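Local coordinates for protein cycloalternan-forming enzyme (Listeria monocytogenes serovar 1/2a, PDB 5F7U) that belongs to glycosyl hydrolase family 31 and joins a TIM-barrel domain to several beta domains and a family 6 carbohydrate binding module, at residues 761-766 / 781-786; 736-741 / 757-762. The protein carries 1 engineered substitution. All coordinates share one frame; numbering follows the deposited sequence. Where two conformers were deposited one is given.

Interaction 1: residues 761-766 / 781-786; sequences VYLPEG and ETISYY. With GLC (alpha-D-glucopyranose), chain B; GLC (alpha-D-glucopyranose), chain C.
A two-stranded antiparallel sheet in the family 31 C-terminal domain forms here, and its 781-786 strand runs on into a glycan pocket. Val761 and Ile783 are a hydrogen-bonded pair: Val761 N reaches Ile783 O at 2.9 Å in the carbonyl plane, and Ile783 N returns to Val761 O at 2.9 Å from above the Val761 carbonyl plane. Two residues on, Leu763 N gives Glu781 O a nearly straight bond (3.0 Å, 168°). Between them lies the non-hydrogen-bonded pair Tyr762 and Thr782, where Thr782 OG1 sits at the ring edge of Tyr762, 3.6 Å from its CD1; the phenol ends on Asp730.

Val761, Leu763 and Ile783 share the other face, which packs on Leu747 and His777 of the six-stranded sheet of this beta-sandwich domain. Here the Leu763 and Ile783 side chains cross obliquely, with Leu763 CD1 3.9 Å from Ile783 CG2.

Beyond the paired residues, Tyr786 grips the chain B glucose with its backbone: N donates to glucose O3 (3.0 Å), while glucose O2 donates to Tyr786 O (2.6 Å). The same sugar lies over one face of the Tyr785 ring, C2 above its centre, and Asp770 takes the hydrogen bond of Tyr785 OH.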
loop_
_atom_site.group_PDB
_atom_site.type_symbol
_atom_site.label_atom_id
_atom_site.label_comp_id
_atom_site.label_asym_id
_atom_site.label_seq_id
_atom_site.Cartn_x
_atom_site.Cartn_y
_atom_site.Cartn_z
ATOM N N VAL A 761 -4.675 -21.223 -1.185
ATOM C CA VAL A 761 -5.143 -20.095 -0.374
ATOM C C VAL A 761 -4.969 -20.462 1.085
ATOM O O VAL A 761 -5.557 -21.457 1.540
ATOM C CB VAL A 761 -6.632 -19.749 -0.617
ATOM C CG1 VAL A 761 -7.004 -18.474 0.155
ATOM C CG2 VAL A 761 -6.929 -19.561 -2.105
ATOM N N TYR A 762 -4.182 -19.688 1.824
ATOM C CA TYR A 762 -4.082 -19.974 3.250
ATOM C C TYR A 762 -5.276 -19.329 3.961
ATOM O O TYR A 762 -5.495 -18.105 3.824
ATOM C CB TYR A 762 -2.746 -19.497 3.893
ATOM C CG TYR A 762 -2.841 -19.733 5.392
ATOM C CD1 TYR A 762 -2.855 -21.043 5.909
ATOM C CD2 TYR A 762 -3.056 -18.666 6.280
ATOM C CE1 TYR A 762 -3.011 -21.277 7.262
ATOM C CE2 TYR A 762 -3.216 -18.887 7.644
ATOM C CZ TYR A 762 -3.211 -20.196 8.127
ATOM O OH TYR A 762 -3.377 -20.447 9.471
ATOM N N LEU A 763 -6.049 -20.143 4.696
ATOM C CA LEU A 763 -7.174 -19.628 5.459
ATOM C C LEU A 763 -6.841 -19.609 6.937
ATOM O O LEU A 763 -6.641 -20.672 7.526
ATOM C CB LEU A 763 -8.436 -20.468 5.218
ATOM C CG LEU A 763 -8.915 -20.545 3.767
ATOM C CD1 LEU A 763 -10.097 -21.507 3.707
ATOM C CD2 LEU A 763 -9.280 -19.174 3.197
ATOM N N PRO A 764 -6.791 -18.409 7.542
ATOM C CA PRO A 764 -6.615 -18.335 8.994
ATOM C C PRO A 764 -7.790 -18.953 9.739
ATOM O O PRO A 764 -8.837 -19.223 9.151
ATOM C CB PRO A 764 -6.577 -16.831 9.274
ATOM C CG PRO A 764 -6.187 -16.217 7.975
ATOM C CD PRO A 764 -6.899 -17.065 6.947
ATOM N N GLU A 765 -7.601 -19.187 11.039
ATOM C CA GLU A 765 -8.617 -19.875 11.833
ATOM C C GLU A 765 -9.940 -19.097 11.759
ATOM O O GLU A 765 -9.936 -17.886 11.667
ATOM C CB GLU A 765 -8.125 -20.103 13.269
ATOM C CG GLU A 765 -8.107 -21.594 13.597
ATOM C CD GLU A 765 -7.081 -22.008 14.635
ATOM O OE1 GLU A 765 -7.327 -21.779 15.843
ATOM O OE2 GLU A 765 -6.042 -22.607 14.243
ATOM N N GLY A 766 -11.060 -19.816 11.741
ATOM C CA GLY A 766 -12.402 -19.220 11.597
ATOM C C GLY A 766 -13.025 -19.724 10.312
ATOM O O GLY A 766 -12.388 -20.448 9.587
ATOM N N GLU A 781 -5.891 -23.977 7.566
ATOM C CA GLU A 781 -5.148 -24.805 6.609
ATOM C C GLU A 781 -5.042 -24.075 5.281
ATOM O O GLU A 781 -5.729 -23.075 5.072
ATOM C CB GLU A 781 -5.830 -26.165 6.391
ATOM C CG GLU A 781 -7.217 -26.097 5.764
ATOM C CD GLU A 781 -7.839 -27.481 5.613
ATOM O OE1 GLU A 781 -7.069 -28.449 5.502
ATOM O OE2 GLU A 781 -9.088 -27.614 5.622
ATOM N N THR A 782 -4.187 -24.584 4.400
ATOM C CA THR A 782 -4.057 -24.060 3.046
ATOM C C THR A 782 -4.967 -24.937 2.189
ATOM O O THR A 782 -4.825 -26.186 2.165
ATOM C CB THR A 782 -2.601 -24.146 2.557
ATOM O OG1 THR A 782 -1.774 -23.293 3.374
ATOM C CG2 THR A 782 -2.480 -23.736 1.076
ATOM N N ILE A 783 -5.900 -24.294 1.508
ATOM C CA ILE A 783 -6.790 -25.019 0.601
ATOM C C ILE A 783 -6.278 -24.894 -0.834
ATOM O O ILE A 783 -5.465 -24.009 -1.129
ATOM C CB ILE A 783 -8.271 -24.559 0.715
ATOM C CG1 ILE A 783 -8.457 -23.095 0.252
ATOM C CG2 ILE A 783 -8.794 -24.803 2.139
ATOM C CD1 ILE A 783 -9.906 -22.736 -0.035
ATOM N N SER A 784 -6.740 -25.798 -1.703
ATOM C CA SER A 784 -6.488 -25.693 -3.144
ATOM C C SER A 784 -7.788 -25.288 -3.823
ATOM O O SER A 784 -8.791 -25.994 -3.728
ATOM C CB SER A 784 -5.960 -27.016 -3.690
ATOM O OG SER A 784 -5.603 -26.882 -5.056
ATOM N N TYR A 785 -7.777 -24.137 -4.479
ATOM C CA TYR A 785 -8.960 -23.606 -5.154
ATOM C C TYR A 785 -8.740 -23.663 -6.659
ATOM O O TYR A 785 -7.745 -23.111 -7.172
ATOM C CB TYR A 785 -9.192 -22.153 -4.705
ATOM C CG TYR A 785 -10.533 -21.518 -5.057
ATOM C CD1 TYR A 785 -10.765 -20.991 -6.324
ATOM C CD2 TYR A 785 -11.537 -21.364 -4.081
ATOM C CE1 TYR A 785 -11.971 -20.362 -6.638
ATOM C CE2 TYR A 785 -12.738 -20.737 -4.377
ATOM C CZ TYR A 785 -12.949 -20.244 -5.658
ATOM O OH TYR A 785 -14.131 -19.615 -5.964
ATOM N N TYR A 786 -9.648 -24.340 -7.378
ATOM C CA TYR A 786 -9.544 -24.354 -8.832
ATOM C C TYR A 786 -10.053 -23.021 -9.375
ATOM O O TYR A 786 -11.230 -22.666 -9.203
ATOM C CB TYR A 786 -10.315 -25.526 -9.477
ATOM C CG TYR A 786 -10.293 -25.433 -10.995
ATOM C CD1 TYR A 786 -9.115 -25.690 -11.712
ATOM C CD2 TYR A 786 -11.436 -25.051 -11.710
ATOM C CE1 TYR A 786 -9.078 -25.581 -13.106
ATOM C CE2 TYR A 786 -11.411 -24.937 -13.099
ATOM C CZ TYR A 786 -10.238 -25.207 -13.787
ATOM O OH TYR A 786 -10.233 -25.119 -15.155
HETATM C C1 GLC B . -15.165 -23.258 -6.987
HETATM C C2 GLC B . -13.675 -23.603 -6.941
HETATM C C3 GLC B . -13.440 -24.696 -5.889
HETATM C C4 GLC B . -14.040 -24.288 -4.534
HETATM C C5 GLC B . -15.538 -23.990 -4.708
HETATM C C6 GLC B . -16.269 -23.544 -3.445
HETATM O O2 GLC B . -13.258 -24.062 -8.234
HETATM O O3 GLC B . -12.045 -25.005 -5.788
HETATM O O4 GLC B . -13.855 -25.315 -3.558
HETATM O O5 GLC B . -15.659 -22.935 -5.674
HETATM O O6 GLC B . -15.619 -22.388 -2.904
HETATM C C1 GLC C . -13.857 -28.620 -11.257
HETATM C C2 GLC C . -15.332 -28.861 -10.853
HETATM C C3 GLC C . -15.852 -27.842 -9.822
HETATM C C4 GLC C . -14.886 -27.955 -8.631
HETATM C C5 GLC C . -13.434 -27.616 -9.021
HETATM C C6 GLC C . -12.445 -28.483 -8.231
HETATM O O1 GLC C . -13.715 -28.269 -12.645
HETATM O O2 GLC C . -16.187 -28.987 -12.000
HETATM O O3 GLC C . -17.271 -28.105 -9.606
HETATM O O4 GLC C . -15.247 -27.134 -7.517
HETATM O O5 GLC C . -13.189 -27.628 -10.446
HETATM O O6 GLC C . -11.780 -29.503 -8.988
#

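Interaction 2: residues 736-741 / 757-762; sequences LDEQYM and TEKEVY
Lys759 NZ is held by four hydrogen bonds and a weak fifth. It donates to Glu738 O at 2.9 Å, coming in from above the carbonyl plane, to Pro750 O, and to two waters. That is more partners than an ammonium has protons, so the bonds are probably shared or alternate. The chain leaves its strand with CG anti to the backbone N, bends at chi2 (67°) and then runs straight, which carries NZ over to the 736-741 loop. Glu738 OE1 stands 3.8 Å from Lys759 NZ, a long salt bridge, and the two waters fill in: each donates to Glu738 OE1 and accepts from Lys759 NZ. The nearby carboxylate would be expected to keep the lysine charged. Gln753 also hydrogen-bonds Glu738 OE1.

Gln739 takes on the backbone itself. Its CG sits in the crowded position between the backbone N and the carbonyl carbon (chi1 65°), and the extended chain sets the amide along the strand edge. Gln739 OE1 accepts from Tyr762 N at 2.9 Å on a lone pair. On the other branch, Gln739 NE2 gives Tyr762 O a nearly straight bond, 2.8 Å and 172°, lying in the amide plane and on a carbonyl lone pair. Two bonds to one residue fix the flip of the amide. A third water donates to both Gln739 OE1 and Glu760 O, and takes the weak bond from Lys759 NZ.

Beside this, Leu736 CD1 packs against Tyr762 CB at 3.7 Å, the two side chains crossing at about a right angle.

The side-chain amide thus pairs with a strand residue as a neighbouring strand's backbone would, joining the loop before strand 740-742 to strand 758-763 inside the beta-sandwich C-terminal domain of family 31.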
loop_
_atom_site.group_PDB
_atom_site.type_symbol
_atom_site.label_atom_id
_atom_site.label_comp_id
_atom_site.label_asym_id
_atom_site.label_seq_id
_atom_site.Cartn_x
_atom_site.Cartn_y
_atom_site.Cartn_z
ATOM N N LEU A 736 3.267 -14.589 3.286
ATOM C CA LEU A 736 2.334 -14.658 2.164
ATOM C C LEU A 736 2.299 -13.360 1.373
ATOM O O LEU A 736 2.092 -12.284 1.945
ATOM C CB LEU A 736 0.928 -14.996 2.663
ATOM C CG LEU A 736 0.796 -16.334 3.404
ATOM C CD1 LEU A 736 -0.651 -16.430 3.898
ATOM C CD2 LEU A 736 1.142 -17.532 2.530
ATOM N N ASP A 737 2.510 -13.481 0.063
ATOM C CA ASP A 737 2.530 -12.300 -0.801
ATOM C C ASP A 737 1.664 -12.455 -2.040
ATOM O O ASP A 737 1.764 -11.647 -2.968
ATOM C CB ASP A 737 3.984 -11.934 -1.161
ATOM C CG ASP A 737 4.726 -13.060 -1.842
ATOM O OD1 ASP A 737 4.119 -14.121 -2.168
ATOM O OD2 ASP A 737 5.959 -12.914 -1.992
ATOM N N GLU A 738 0.813 -13.492 -2.064
ATOM C CA GLU A 738 -0.075 -13.740 -3.195
ATOM C C GLU A 738 -1.535 -13.853 -2.763
ATOM O O GLU A 738 -2.383 -14.411 -3.475
ATOM C CB GLU A 738 0.379 -14.967 -4.010
ATOM C CG GLU A 738 1.835 -14.899 -4.456
ATOM C CD GLU A 738 2.263 -16.026 -5.394
ATOM O OE1 GLU A 738 1.449 -16.919 -5.719
ATOM O OE2 GLU A 738 3.435 -15.984 -5.856
ATOM N N GLN A 739 -1.824 -13.285 -1.597
ATOM C CA GLN A 739 -3.199 -13.108 -1.124
ATOM C C GLN A 739 -3.182 -11.959 -0.135
ATOM O O GLN A 739 -2.108 -11.554 0.334
ATOM C CB GLN A 739 -3.737 -14.373 -0.450
ATOM C CG GLN A 739 -3.013 -14.753 0.849
ATOM C CD GLN A 739 -3.553 -16.051 1.422
ATOM O OE1 GLN A 739 -3.304 -17.121 0.888
ATOM N NE2 GLN A 739 -4.291 -15.951 2.520
ATOM N N TYR A 740 -4.362 -11.460 0.216
ATOM C CA TYR A 740 -4.440 -10.336 1.144
ATOM C C TYR A 740 -5.845 -10.142 1.644
ATOM O O TYR A 740 -6.802 -10.728 1.105
ATOM C CB TYR A 740 -3.969 -9.043 0.454
ATOM C CG TYR A 740 -4.638 -8.729 -0.861
ATOM C CD1 TYR A 740 -5.863 -8.027 -0.917
ATOM C CD2 TYR A 740 -4.036 -9.115 -2.078
ATOM C CE1 TYR A 740 -6.462 -7.720 -2.151
ATOM C CE2 TYR A 740 -4.630 -8.808 -3.308
ATOM C CZ TYR A 740 -5.835 -8.112 -3.332
ATOM O OH TYR A 740 -6.414 -7.801 -4.559
ATOM N N MET A 741 -5.981 -9.318 2.678
ATOM C CA MET A 741 -7.308 -8.917 3.148
ATOM C C MET A 741 -7.687 -7.623 2.452
ATOM O O MET A 741 -6.828 -6.755 2.222
ATOM C CB MET A 741 -7.330 -8.694 4.664
ATOM C CG MET A 741 -7.049 -9.939 5.506
ATOM S SD MET A 741 -8.214 -11.290 5.235
ATOM C CE MET A 741 -9.775 -10.580 5.766
ATOM N N THR A 757 -3.707 -22.674 -12.518
ATOM C CA THR A 757 -5.150 -22.796 -12.281
ATOM C C THR A 757 -5.485 -23.453 -10.927
ATOM O O THR A 757 -6.621 -23.376 -10.470
ATOM C CB THR A 757 -5.863 -23.563 -13.414
ATOM O OG1 THR A 757 -5.266 -24.855 -13.543
ATOM C CG2 THR A 757 -5.763 -22.827 -14.769
ATOM N N GLU A 758 -4.511 -24.077 -10.272
ATOM C CA GLU A 758 -4.754 -24.580 -8.915
ATOM C C GLU A 758 -4.113 -23.625 -7.918
ATOM O O GLU A 758 -2.891 -23.632 -7.745
ATOM C CB GLU A 758 -4.246 -26.021 -8.729
ATOM C CG GLU A 758 -5.130 -27.085 -9.384
ATOM C CD GLU A 758 -6.515 -27.253 -8.720
ATOM O OE1 GLU A 758 -6.713 -26.855 -7.535
ATOM O OE2 GLU A 758 -7.427 -27.821 -9.381
ATOM N N LYS A 759 -4.946 -22.801 -7.289
ATOM C CA LYS A 759 -4.462 -21.708 -6.440
ATOM C C LYS A 759 -4.501 -22.113 -4.969
ATOM O O LYS A 759 -5.566 -22.457 -4.445
ATOM C CB LYS A 759 -5.317 -20.452 -6.677
ATOM C CG LYS A 759 -5.099 -19.292 -5.697
ATOM C CD LYS A 759 -3.702 -18.691 -5.855
ATOM C CE LYS A 759 -3.590 -17.473 -4.945
ATOM N NZ LYS A 759 -2.232 -16.841 -4.998
ATOM N N GLU A 760 -3.342 -22.065 -4.305
ATOM C CA GLU A 760 -3.285 -22.302 -2.856
ATOM C C GLU A 760 -3.781 -21.053 -2.163
ATOM O O GLU A 760 -3.387 -19.935 -2.542
ATOM C CB GLU A 760 -1.848 -22.566 -2.409
ATOM C CG GLU A 760 -1.380 -23.971 -2.707
ATOM C CD GLU A 760 0.043 -24.240 -2.224
ATOM O OE1 GLU A 760 0.675 -23.384 -1.565
ATOM O OE2 GLU A 760 0.542 -25.322 -2.520
ATOM N N VAL A 761 -4.675 -21.223 -1.185
ATOM C CA VAL A 761 -5.143 -20.095 -0.374
ATOM C C VAL A 761 -4.969 -20.462 1.085
ATOM O O VAL A 761 -5.557 -21.457 1.540
ATOM C CB VAL A 761 -6.632 -19.749 -0.617
ATOM C CG1 VAL A 761 -7.004 -18.474 0.155
ATOM C CG2 VAL A 761 -6.929 -19.561 -2.105
ATOM N N TYR A 762 -4.182 -19.688 1.824
ATOM C CA TYR A 762 -4.082 -19.974 3.250
ATOM C C TYR A 762 -5.276 -19.329 3.961
ATOM O O TYR A 762 -5.495 -18.105 3.824
ATOM C CB TYR A 762 -2.746 -19.497 3.893
ATOM C CG TYR A 762 -2.841 -19.733 5.392
ATOM C CD1 TYR A 762 -2.855 -21.043 5.909
ATOM C CD2 TYR A 762 -3.056 -18.666 6.280
ATOM C CE1 TYR A 762 -3.011 -21.277 7.262
ATOM C CE2 TYR A 762 -3.216 -18.887 7.644
ATOM C CZ TYR A 762 -3.211 -20.196 8.127
ATOM O OH TYR A 762 -3.377 -20.447 9.471
HETATM O O HOH W 1 -0.737 -17.091 -7.550
HETATM O O HOH W 2 -0.119 -18.491 -4.046
HETATM O O HOH W 3 -2.156 -17.467 -1.651
#

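Overall arrangement
Both interactions hold strand 758-763, from its two edges, and share Val761 and Tyr762. In interaction 1 the partner is another strand, and hydrogen-bonded and non-hydrogen-bonded pairs alternate. In interaction 2 a loop lies along the other edge, where the Gln739 amide bonds the backbone, while Lys759 reaches from the strand to the loop and waters fill between. Each contact is partly buried; the centre of interaction 2 is about 17 Å from the centre of the chain, that of interaction 1 about 23 Å, and interaction 1 holds Ser784, Tyr785 and Tyr786 of the glycan pocket. They meet directly: Tyr785 N lies 2.8 Å from Lys759 O, a probable hydrogen bond that extends the ladder, and Ser784 OG pairs with Glu758 OE1.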